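Local coordinates for Non-structural protein 2 (Human rotavirus C, PDB 2GU0), which probably binds single-stranded RNA, hydrolyses nucleoside triphosphates and helps build the viroplasms in which the viral genome is replicated and packaged, at residues A2-F10 and Y76-L87; T104-L114 and A135-V143. All coordinates share one frame; numbering follows the deposited sequence.

From the N terminus, the chain runs through residues 2-10, a short 3-10 turn leading into strand 8-11, and about 65 residues later helix 74-90 returns to pack against it; contact 1 closes that loop. Contact 2 opens only afterwards: residues 104-114 enter helix 108-119, and helix 129-139 folds back beside it. The two loops therefore follow in series, neither nested nor crossed, yet their contacts touch. Residues 104-106 run beside 2-4, with probable backbone hydrogen bonds Ala2-Val106 and Leu4-Thr104, while Leu79 packs on Leu111 and Leu83 on Cys140. Helix 74-90 thus joins the N-terminal segment to the helix pair of contact 2, within one N-terminal family region.

Contact 1 of 2, residues A2-F10 and Y76-L87; sequences AELACFVSF and YTELVNLLADTL
The hydroxyl of Tyr76 donates a hydrogen bond to the carbonyl oxygen of Cys6, 2.9 Å from OH to O; the hydroxyl lies in the carbonyl plane of Cys6, and the oxygen at the edge of the tyrosine ring. It ties the end of the 3-10 turn 4-6 to helix 74-90. No other hydrogen bond spans the segments; the rest is chiefly apolar packing. The Phe7 ring meets the Tyr76 ring rim to rim, planes 34° apart, with CD2 3.7 Å from Tyr76 CE1. Leu79 brings CD2 to 3.3 Å from Phe7 CE2, and Leu83 CD1 sits beside Phe7 CB and CG. Val80 CG2 lies near the plane of the Phe7 ring, at its edge, and 3.5 Å above one face of Tyr76, toward the rim. Next along the chain, Val8 fits CG1 against Leu83 CB, 3.8 Å away, while its CG2 touches Leu87 CD1. Leu4 CD2 meets Leu87 CD1 tip to tip at 3.9 Å; Leu4 reaches it with CG anti to its nitrogen, chi1 -178°. Every touching residue is buried, so one directional bond fixes the carbonyl of Cys6 beside a chiefly hydrophobic interface joining the N-terminal segment to the helix.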
# COMPACT_ATOMS: atom_id res chain seq x y z
N ALA A 2 -12.98 35.41 11.52
CA ALA A 2 -14.29 34.93 12.02
C ALA A 2 -14.52 35.36 13.47
O ALA A 2 -13.56 35.66 14.19
CB ALA A 2 -14.37 33.42 11.89
N GLU A 3 -15.78 35.43 13.90
CA GLU A 3 -16.11 35.81 15.26
C GLU A 3 -15.96 34.60 16.18
O GLU A 3 -16.18 33.47 15.75
CB GLU A 3 -17.55 36.34 15.32
CG GLU A 3 -17.79 37.67 14.58
CD GLU A 3 -17.84 37.52 13.05
OE1 GLU A 3 -18.10 38.55 12.37
OE2 GLU A 3 -17.63 36.39 12.54
N LEU A 4 -15.58 34.82 17.43
CA LEU A 4 -15.38 33.71 18.37
C LEU A 4 -16.56 32.75 18.34
O LEU A 4 -16.38 31.56 18.58
CB LEU A 4 -15.17 34.23 19.80
CG LEU A 4 -14.89 33.21 20.91
CD1 LEU A 4 -13.72 32.32 20.53
CD2 LEU A 4 -14.59 33.95 22.21
N ALA A 5 -17.74 33.28 18.03
CA ALA A 5 -18.97 32.50 17.96
C ALA A 5 -19.03 31.51 16.79
O ALA A 5 -20.01 30.79 16.63
CB ALA A 5 -20.18 33.42 17.89
N CYS A 6 -18.00 31.48 15.96
CA CYS A 6 -17.98 30.54 14.86
C CYS A 6 -17.29 29.28 15.35
O CYS A 6 -17.24 28.28 14.64
CB CYS A 6 -17.19 31.08 13.68
SG CYS A 6 -17.89 32.53 12.91
N PHE A 7 -16.77 29.32 16.58
CA PHE A 7 -16.07 28.18 17.13
C PHE A 7 -16.56 27.64 18.47
O PHE A 7 -16.32 26.48 18.78
CB PHE A 7 -14.59 28.51 17.28
CG PHE A 7 -13.97 29.05 16.04
CD1 PHE A 7 -13.94 30.41 15.81
CD2 PHE A 7 -13.42 28.19 15.10
CE1 PHE A 7 -13.35 30.92 14.66
CE2 PHE A 7 -12.83 28.69 13.95
CZ PHE A 7 -12.80 30.06 13.72
N VAL A 8 -17.23 28.48 19.26
CA VAL A 8 -17.69 28.06 20.57
C VAL A 8 -19.02 28.64 21.01
O VAL A 8 -19.35 29.80 20.71
CB VAL A 8 -16.67 28.43 21.64
CG1 VAL A 8 -15.34 27.80 21.35
CG2 VAL A 8 -16.51 29.94 21.69
N SER A 9 -19.80 27.84 21.73
CA SER A 9 -21.08 28.29 22.27
C SER A 9 -20.86 28.29 23.78
O SER A 9 -19.83 27.80 24.24
CB SER A 9 -22.22 27.35 21.87
OG SER A 9 -21.90 26.01 22.17
N PHE A 10 -21.80 28.83 24.55
CA PHE A 10 -21.60 28.87 26.00
C PHE A 10 -22.83 28.57 26.84
O PHE A 10 -23.95 28.54 26.35
CB PHE A 10 -21.05 30.25 26.38
CG PHE A 10 -21.96 31.37 25.99
CD1 PHE A 10 -23.10 31.65 26.71
CD2 PHE A 10 -21.70 32.10 24.83
CE1 PHE A 10 -23.99 32.64 26.29
CE2 PHE A 10 -22.59 33.09 24.40
CZ PHE A 10 -23.73 33.35 25.13
N TYR A 76 -10.36 22.24 12.11
CA TYR A 76 -11.45 23.02 12.70
C TYR A 76 -11.80 22.41 14.07
O TYR A 76 -12.02 23.13 15.05
CB TYR A 76 -12.67 22.99 11.77
CG TYR A 76 -13.90 23.68 12.34
CD1 TYR A 76 -14.02 25.08 12.34
CD2 TYR A 76 -14.93 22.93 12.90
CE1 TYR A 76 -15.14 25.71 12.89
CE2 TYR A 76 -16.05 23.54 13.45
CZ TYR A 76 -16.15 24.92 13.45
OH TYR A 76 -17.27 25.49 14.00
N THR A 77 -11.83 21.08 14.13
CA THR A 77 -12.13 20.36 15.35
C THR A 77 -11.08 20.74 16.38
O THR A 77 -11.39 21.04 17.54
CB THR A 77 -12.03 18.84 15.15
OG1 THR A 77 -12.74 18.47 13.97
CG2 THR A 77 -12.61 18.11 16.32
N GLU A 78 -9.83 20.73 15.94
CA GLU A 78 -8.69 21.06 16.78
C GLU A 78 -8.85 22.45 17.40
O GLU A 78 -8.85 22.60 18.61
CB GLU A 78 -7.42 21.02 15.95
CG GLU A 78 -7.09 19.66 15.41
CD GLU A 78 -6.52 18.77 16.48
OE1 GLU A 78 -5.37 19.05 16.90
OE2 GLU A 78 -7.21 17.82 16.90
N LEU A 79 -8.96 23.46 16.54
CA LEU A 79 -9.10 24.83 16.99
C LEU A 79 -10.33 24.97 17.89
O LEU A 79 -10.28 25.61 18.95
CB LEU A 79 -9.24 25.76 15.78
CG LEU A 79 -9.46 27.24 16.11
CD1 LEU A 79 -8.24 27.77 16.85
CD2 LEU A 79 -9.70 28.03 14.84
N VAL A 80 -11.43 24.37 17.47
CA VAL A 80 -12.65 24.44 18.22
C VAL A 80 -12.45 23.95 19.66
O VAL A 80 -12.94 24.57 20.62
CB VAL A 80 -13.76 23.65 17.46
CG1 VAL A 80 -14.66 22.91 18.41
CG2 VAL A 80 -14.58 24.61 16.62
N ASN A 81 -11.70 22.86 19.82
CA ASN A 81 -11.47 22.34 21.16
C ASN A 81 -10.44 23.13 21.94
O ASN A 81 -10.52 23.24 23.16
CB ASN A 81 -11.08 20.87 21.08
CG ASN A 81 -12.28 19.98 20.93
OD1 ASN A 81 -12.59 19.52 19.83
ND2 ASN A 81 -12.99 19.75 22.02
N LEU A 82 -9.47 23.69 21.24
CA LEU A 82 -8.44 24.50 21.88
C LEU A 82 -9.13 25.73 22.48
O LEU A 82 -8.89 26.10 23.62
CB LEU A 82 -7.41 24.93 20.84
CG LEU A 82 -6.32 25.86 21.36
CD1 LEU A 82 -5.43 25.10 22.32
CD2 LEU A 82 -5.53 26.39 20.19
N LEU A 83 -10.01 26.34 21.70
CA LEU A 83 -10.72 27.51 22.17
C LEU A 83 -11.60 27.22 23.38
O LEU A 83 -11.58 27.95 24.36
CB LEU A 83 -11.53 28.12 21.02
CG LEU A 83 -10.65 28.64 19.87
CD1 LEU A 83 -11.52 29.09 18.71
CD2 LEU A 83 -9.77 29.78 20.36
N ALA A 84 -12.37 26.14 23.33
CA ALA A 84 -13.23 25.79 24.46
C ALA A 84 -12.36 25.55 25.70
O ALA A 84 -12.49 26.23 26.71
CB ALA A 84 -14.06 24.54 24.13
N ASP A 85 -11.47 24.58 25.62
CA ASP A 85 -10.56 24.27 26.72
C ASP A 85 -9.97 25.55 27.27
O ASP A 85 -10.03 25.81 28.47
CB ASP A 85 -9.41 23.40 26.23
CG ASP A 85 -9.84 22.00 25.93
OD1 ASP A 85 -11.05 21.79 25.72
OD2 ASP A 85 -8.97 21.12 25.90
N THR A 86 -9.38 26.35 26.39
CA THR A 86 -8.76 27.59 26.82
C THR A 86 -9.76 28.44 27.58
O THR A 86 -9.63 28.63 28.78
CB THR A 86 -8.20 28.37 25.63
OG1 THR A 86 -7.19 27.59 25.00
CG2 THR A 86 -7.60 29.68 26.09
N LEU A 87 -10.78 28.93 26.89
CA LEU A 87 -11.78 29.75 27.54
C LEU A 87 -12.25 29.20 28.90
O LEU A 87 -12.47 29.97 29.85
CB LEU A 87 -12.97 29.93 26.61
CG LEU A 87 -12.67 30.80 25.39
CD1 LEU A 87 -13.89 30.87 24.51
CD2 LEU A 87 -12.25 32.20 25.84

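Contact 2 of 2, residues T104-L114 and A135-V143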
# COMPACT_ATOMS: atom_id res chain seq x y z
N THR A 104 -16.25 38.86 19.07
CA THR A 104 -14.85 39.22 18.91
C THR A 104 -14.25 38.54 17.69
O THR A 104 -14.31 37.32 17.56
CB THR A 104 -14.04 38.77 20.10
OG1 THR A 104 -14.58 39.34 21.30
CG2 THR A 104 -12.60 39.18 19.93
N VAL A 105 -13.67 39.31 16.79
CA VAL A 105 -13.05 38.72 15.62
C VAL A 105 -11.75 38.10 16.08
O VAL A 105 -10.95 38.73 16.76
CB VAL A 105 -12.79 39.77 14.53
CG1 VAL A 105 -11.84 39.20 13.49
CG2 VAL A 105 -14.11 40.14 13.87
N VAL A 106 -11.56 36.84 15.73
CA VAL A 106 -10.39 36.08 16.13
C VAL A 106 -9.36 36.00 15.00
O VAL A 106 -9.71 36.13 13.83
CB VAL A 106 -10.86 34.66 16.56
CG1 VAL A 106 -9.87 33.61 16.16
CG2 VAL A 106 -11.08 34.63 18.06
N GLN A 107 -8.09 35.80 15.36
CA GLN A 107 -7.02 35.69 14.38
C GLN A 107 -6.86 34.22 13.99
O GLN A 107 -5.93 33.54 14.43
CB GLN A 107 -5.72 36.21 14.97
CG GLN A 107 -5.77 37.65 15.44
CD GLN A 107 -4.37 38.28 15.60
OE1 GLN A 107 -4.21 39.25 16.34
NE2 GLN A 107 -3.37 37.72 14.91
N VAL A 108 -7.77 33.76 13.14
CA VAL A 108 -7.79 32.38 12.69
C VAL A 108 -6.49 31.74 12.21
O VAL A 108 -6.20 30.60 12.56
CB VAL A 108 -8.83 32.20 11.57
CG1 VAL A 108 -8.91 30.74 11.17
CG2 VAL A 108 -10.19 32.71 12.04
N ARG A 109 -5.71 32.46 11.41
CA ARG A 109 -4.48 31.89 10.90
C ARG A 109 -3.42 31.85 11.97
O ARG A 109 -2.55 30.98 11.97
CB ARG A 109 -3.98 32.68 9.69
CG ARG A 109 -4.98 32.71 8.54
CD ARG A 109 -4.32 33.22 7.29
NE ARG A 109 -5.27 33.84 6.38
CZ ARG A 109 -5.99 34.92 6.69
NH1 ARG A 109 -5.86 35.50 7.89
NH2 ARG A 109 -6.82 35.43 5.80
N HIS A 110 -3.49 32.81 12.88
CA HIS A 110 -2.56 32.89 14.00
C HIS A 110 -2.87 31.67 14.88
O HIS A 110 -1.97 30.92 15.24
CB HIS A 110 -2.78 34.23 14.74
CG HIS A 110 -1.90 34.45 15.93
ND1 HIS A 110 -1.44 35.69 16.29
CD2 HIS A 110 -1.50 33.61 16.92
CE1 HIS A 110 -0.79 35.62 17.44
NE2 HIS A 110 -0.81 34.36 17.84
N LEU A 111 -4.14 31.44 15.18
CA LEU A 111 -4.51 30.30 16.02
C LEU A 111 -4.12 28.99 15.37
O LEU A 111 -3.70 28.05 16.05
CB LEU A 111 -6.02 30.28 16.29
CG LEU A 111 -6.51 31.37 17.22
CD1 LEU A 111 -8.01 31.38 17.25
CD2 LEU A 111 -5.94 31.14 18.61
N GLU A 112 -4.26 28.93 14.05
CA GLU A 112 -3.91 27.72 13.33
C GLU A 112 -2.44 27.44 13.55
O GLU A 112 -2.03 26.28 13.62
CB GLU A 112 -4.23 27.84 11.84
CG GLU A 112 -3.48 26.85 10.97
CD GLU A 112 -4.37 26.06 10.02
OE1 GLU A 112 -5.38 26.61 9.54
OE2 GLU A 112 -4.04 24.89 9.74
N ASN A 113 -1.62 28.48 13.66
CA ASN A 113 -0.21 28.23 13.89
C ASN A 113 0.01 27.79 15.33
O ASN A 113 0.82 26.89 15.58
CB ASN A 113 0.64 29.45 13.57
CG ASN A 113 1.15 29.43 12.15
OD1 ASN A 113 1.36 28.36 11.57
ND2 ASN A 113 1.37 30.61 11.58
N LEU A 114 -0.70 28.40 16.28
CA LEU A 114 -0.55 27.99 17.67
C LEU A 114 -0.83 26.49 17.80
O LEU A 114 -0.16 25.80 18.56
CB LEU A 114 -1.46 28.78 18.60
CG LEU A 114 -1.06 30.24 18.89
CD1 LEU A 114 -2.14 30.90 19.71
CD2 LEU A 114 0.24 30.28 19.62
N ALA A 135 -0.90 32.66 25.09
CA ALA A 135 -0.67 32.75 23.65
C ALA A 135 -1.99 32.76 22.88
O ALA A 135 -2.18 33.53 21.94
CB ALA A 135 0.20 31.57 23.18
N VAL A 136 -2.90 31.88 23.30
CA VAL A 136 -4.21 31.78 22.67
C VAL A 136 -5.08 32.99 22.93
O VAL A 136 -5.80 33.45 22.04
CB VAL A 136 -4.96 30.54 23.14
CG1 VAL A 136 -6.38 30.58 22.63
CG2 VAL A 136 -4.24 29.29 22.67
N MET A 137 -5.05 33.51 24.16
CA MET A 137 -5.86 34.68 24.45
C MET A 137 -5.39 35.81 23.57
O MET A 137 -6.21 36.52 22.98
CB MET A 137 -5.75 35.07 25.93
CG MET A 137 -6.48 34.12 26.86
SD MET A 137 -8.19 33.84 26.37
CE MET A 137 -8.97 35.30 26.98
N ILE A 138 -4.07 36.00 23.47
CA ILE A 138 -3.55 37.06 22.61
C ILE A 138 -4.12 36.83 21.19
O ILE A 138 -4.73 37.73 20.61
CB ILE A 138 -1.99 37.05 22.56
CG1 ILE A 138 -1.43 37.63 23.85
CG2 ILE A 138 -1.50 37.88 21.39
CD1 ILE A 138 0.08 37.59 23.92
N ALA A 139 -3.94 35.63 20.66
CA ALA A 139 -4.43 35.31 19.32
C ALA A 139 -5.92 35.59 19.12
O ALA A 139 -6.36 35.84 17.99
CB ALA A 139 -4.13 33.86 19.02
N CYS A 140 -6.69 35.56 20.22
CA CYS A 140 -8.13 35.80 20.18
C CYS A 140 -8.56 37.23 20.39
O CYS A 140 -9.75 37.53 20.35
CB CYS A 140 -8.83 34.94 21.22
SG CYS A 140 -8.98 33.24 20.71
N ASN A 141 -7.60 38.11 20.63
CA ASN A 141 -7.89 39.52 20.85
C ASN A 141 -8.73 39.74 22.09
O ASN A 141 -9.54 40.66 22.15
CB ASN A 141 -8.59 40.11 19.64
CG ASN A 141 -7.72 40.12 18.42
OD1 ASN A 141 -6.57 40.56 18.48
ND2 ASN A 141 -8.24 39.62 17.30
N LEU A 142 -8.52 38.89 23.09
CA LEU A 142 -9.24 38.99 24.34
C LEU A 142 -8.34 39.52 25.45
O LEU A 142 -8.76 39.65 26.60
CB LEU A 142 -9.81 37.62 24.75
CG LEU A 142 -10.90 37.03 23.87
CD1 LEU A 142 -11.42 35.74 24.51
CD2 LEU A 142 -12.04 38.03 23.69
N VAL A 143 -7.08 39.82 25.11
CA VAL A 143 -6.13 40.35 26.08
C VAL A 143 -5.16 41.35 25.45
O VAL A 143 -4.84 41.27 24.27
CB VAL A 143 -5.34 39.22 26.77
CG1 VAL A 143 -6.30 38.26 27.46
CG2 VAL A 143 -4.48 38.49 25.76
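Two hydrogen bonds cross between the segments, both near the start of helix 108-119 and the end of helix 129-139. The backbone N of Gln107 donates to Ala139 O, 3.1 Å away, so the N-cap residue of one helix is tied to the last turn of the other. Asn141 gives its amide ND2 to Val105 O at 2.9 Å, with an N-H...O angle of 163°; the acceptor lies in the Asn141 amide plane, while the donor is tilted from the carbonyl plane. The Gln107 chain crosses that of Asn141 at about a right angle, and its CB and CG also lie against Ala139 O.

The apolar contacts centre on Ala139. Its CB lies over one face of the His110 ring, 3.7 Å from the centroid, a CH-pi contact; chi1 of 179° swings the imidazole away from its own N and across this methyl. Leu111 CD2 presses on the same methyl at 3.3 Å, and Leu114 CD1 reaches it too. Leu114 also spreads its methyls over Ala135 and Val136, CD2 lying 3.8 Å from Ala135 CB. Leu111 CD1 and Val106 CG2 both meet Cys140 SG, the latter at 3.7 Å. Before the helix, Thr104 CG2 rests by Cys140 O, and its OG1, bonded to Ile101 O, lies near Leu142 CD2.

Behind this pair, Leu83 of helix 74-90 packs on Leu111. The axes of 108-114 and 135-139 run antiparallel, at 164°, helix 129-139 ending in a Schellman motif at Asn141: the arrangement is an antiparallel helix hairpin, whose 107-109 start probably contributes to the ATP site.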